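Local structure of glutathione S-transferase (Natrialba magadii ATCC 43099, 6GZF) at residues Val262-Glu267 and Arg312-Asp317. The protein is a Xi class glutathione transferase that probably uses glutathione to reduce glutathionyl-hydroquinones in a haloalkaliphilic archaeon. Sequence-based numbering, arbitrary orientation.
Sequences VQYIRE and RGPDLD
Pro314 meets both Tyr264 and Arg266 with neighbouring atoms of its ring. Its CG faces the phenol end of Tyr264, and the two side chains reach toward each other, tip to tip. Pro314 CG lies 3.6 Å from Tyr264 CZ, at an oblique angle to the aromatic ring. Pro314 CB sits over one face of the Arg266 guanidinium, 3.7 Å from Arg266 NH1. The peptide oxygen of Asp315 comes near the edge of the same group, but no hydrogen bond forms. Arg266 CG stands between the backbone N and the carbonyl carbon (chi1 78°). From there the extended chain passes Leu316, whose CD2 is 3.7 Å from Arg266 CD, and carries the guanidinium to Pro314 CB. Within 262-267, Glu267 OE1 accepts the Tyr264 N-H through its anti lone pair (3.2 Å, 154°). Asp251 of helix 250-254 accepts the N-H groups of Ile265 and Arg266.

Two polar side-chain atoms bond across the dimer. Tyr264 OH is hydrogen-bonded to His255 of the second subunit. Arg266 NH2 forms a salt bridge with Glu267 of that subunit, and the pair is reciprocal, which gives Glu267 OE1 two partners. Gly313 N also bonds to Asn261 of the second subunit. The contact thus packs the chain after helix 290-299 on the helical C-terminal domain of the glutathione transferase fold, at the dimer interface. Between the segments there is van der Waals packing without hydrogen bonds. Pro314 and Leu316 cover carbon atoms and a guanidinium face, while Tyr264 OH and Arg266 NH2 bond to the second subunit.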
loop_
_atom_site.group_PDB
_atom_site.type_symbol
_atom_site.label_atom_id
_atom_site.label_comp_id
_atom_site.label_asym_id
_atom_site.label_seq_id
_atom_site.Cartn_x
_atom_site.Cartn_y
_atom_site.Cartn_z
ATOM N N VAL A 262 -6.467 6.144 0.407
ATOM C CA VAL A 262 -7.444 7.008 -0.245
ATOM C C VAL A 262 -6.743 8.203 -0.885
ATOM O O VAL A 262 -7.020 8.557 -2.030
ATOM C CB VAL A 262 -8.520 7.505 0.738
ATOM C CG1 VAL A 262 -9.438 8.511 0.060
ATOM C CG2 VAL A 262 -9.320 6.331 1.282
ATOM N N GLN A 263 -5.823 8.811 -0.145
ATOM C CA GLN A 263 -5.104 9.978 -0.641
ATOM C C GLN A 263 -3.782 10.184 0.092
ATOM O O GLN A 263 -3.680 9.929 1.292
ATOM C CB GLN A 263 -5.974 11.232 -0.508
ATOM C CG GLN A 263 -5.411 12.458 -1.207
ATOM C CD GLN A 263 -6.258 13.697 -0.993
ATOM O OE1 GLN A 263 -7.437 13.727 -1.345
ATOM N NE2 GLN A 263 -5.658 14.731 -0.416
ATOM N N TYR A 264 -2.770 10.632 -0.644
ATOM C CA TYR A 264 -1.515 11.065 -0.044
ATOM C C TYR A 264 -1.767 12.254 0.875
ATOM O O TYR A 264 -2.668 13.055 0.628
ATOM C CB TYR A 264 -0.498 11.455 -1.120
ATOM C CG TYR A 264 0.362 10.324 -1.642
ATOM C CD1 TYR A 264 0.890 9.369 -0.783
ATOM C CD2 TYR A 264 0.660 10.226 -2.995
ATOM C CE1 TYR A 264 1.684 8.341 -1.262
ATOM C CE2 TYR A 264 1.450 9.202 -3.482
ATOM C CZ TYR A 264 1.961 8.262 -2.612
ATOM O OH TYR A 264 2.749 7.243 -3.097
ATOM N N ILE A 265 -0.975 12.368 1.935
ATOM C CA ILE A 265 -1.009 13.566 2.764
ATOM C C ILE A 265 -0.505 14.744 1.937
ATOM O O ILE A 265 -0.995 15.868 2.064
ATOM C CB ILE A 265 -0.162 13.402 4.043
ATOM C CG1 ILE A 265 -0.850 12.439 5.009
ATOM C CG2 ILE A 265 0.056 14.742 4.728
ATOM C CD1 ILE A 265 -2.197 12.924 5.502
ATOM N N ARG A 266 0.454 14.466 1.057
ATOM C CA ARG A 266 1.044 15.498 0.212
ATOM C C ARG A 266 0.068 16.003 -0.851
ATOM O O ARG A 266 0.330 17.008 -1.511
ATOM C CB ARG A 266 2.318 14.978 -0.459
ATOM C CG ARG A 266 2.078 14.067 -1.652
ATOM C CD ARG A 266 3.386 13.728 -2.350
ATOM N NE ARG A 266 3.199 12.797 -3.459
ATOM C CZ ARG A 266 4.192 12.282 -4.176
ATOM N NH1 ARG A 266 5.448 12.609 -3.902
ATOM N NH2 ARG A 266 3.931 11.441 -5.168
ATOM N N GLU A 267 -1.054 15.308 -1.013
ATOM C CA GLU A 267 -2.071 15.721 -1.973
ATOM C C GLU A 267 -3.067 16.699 -1.355
ATOM O O GLU A 267 -3.808 17.373 -2.071
ATOM C CB GLU A 267 -2.808 14.504 -2.534
ATOM C CG GLU A 267 -2.020 13.728 -3.575
ATOM C CD GLU A 267 -2.858 12.676 -4.276
ATOM O OE1 GLU A 267 -3.286 11.711 -3.607
ATOM O OE2 GLU A 267 -3.088 12.815 -5.495
ATOM N N ARG A 312 9.714 1.359 -1.190
ATOM C CA ARG A 312 10.505 2.545 -1.494
ATOM C C ARG A 312 9.821 3.823 -1.020
ATOM O O ARG A 312 10.420 4.630 -0.307
ATOM C CB ARG A 312 10.783 2.624 -2.995
ATOM C CG ARG A 312 11.502 3.885 -3.431
ATOM C CD ARG A 312 11.920 3.792 -4.886
ATOM N NE ARG A 312 12.665 4.969 -5.320
ATOM C CZ ARG A 312 13.313 5.056 -6.477
ATOM N NH1 ARG A 312 13.313 4.030 -7.317
ATOM N NH2 ARG A 312 13.964 6.167 -6.792
ATOM N N GLY A 313 8.568 4.006 -1.419
ATOM C CA GLY A 313 7.815 5.183 -1.032
ATOM C C GLY A 313 8.119 6.383 -1.908
ATOM O O GLY A 313 9.021 6.332 -2.744
ATOM N N PRO A 314 7.362 7.474 -1.720
ATOM C CA PRO A 314 7.499 8.698 -2.518
ATOM C C PRO A 314 8.793 9.453 -2.232
ATOM O O PRO A 314 9.403 9.260 -1.182
ATOM C CB PRO A 314 6.287 9.538 -2.088
ATOM C CG PRO A 314 5.358 8.583 -1.409
ATOM C CD PRO A 314 6.245 7.566 -0.769
ATOM N N ASP A 315 9.199 10.304 -3.169
ATOM C CA ASP A 315 10.333 11.191 -2.956
ATOM C C ASP A 315 9.827 12.491 -2.341
ATOM O O ASP A 315 9.534 13.453 -3.050
ATOM C CB ASP A 315 11.073 11.460 -4.269
ATOM C CG ASP A 315 12.480 11.983 -4.050
ATOM O OD1 ASP A 315 13.107 11.603 -3.039
ATOM O OD2 ASP A 315 12.959 12.773 -4.892
ATOM N N LEU A 316 9.718 12.504 -1.017
ATOM C CA LEU A 316 9.103 13.620 -0.307
ATOM C C LEU A 316 10.096 14.729 0.015
ATOM O O LEU A 316 11.057 14.522 0.757
ATOM C CB LEU A 316 8.447 13.125 0.983
ATOM C CG LEU A 316 7.118 12.386 0.815
ATOM C CD1 LEU A 316 6.623 11.865 2.154
ATOM C CD2 LEU A 316 6.083 13.295 0.175
ATOM N N ASP A 317 9.851 15.910 -0.543
ATOM C CA ASP A 317 10.680 17.071 -0.260
ATOM C C ASP A 317 10.133 17.826 0.945
ATOM O O ASP A 317 9.410 18.811 0.794
ATOM C CB ASP A 317 10.756 17.992 -1.479
ATOM C CG ASP A 317 11.889 18.996 -1.384
ATOM O OD1 ASP A 317 12.830 18.763 -0.596
ATOM O OD2 ASP A 317 11.840 20.018 -2.101
#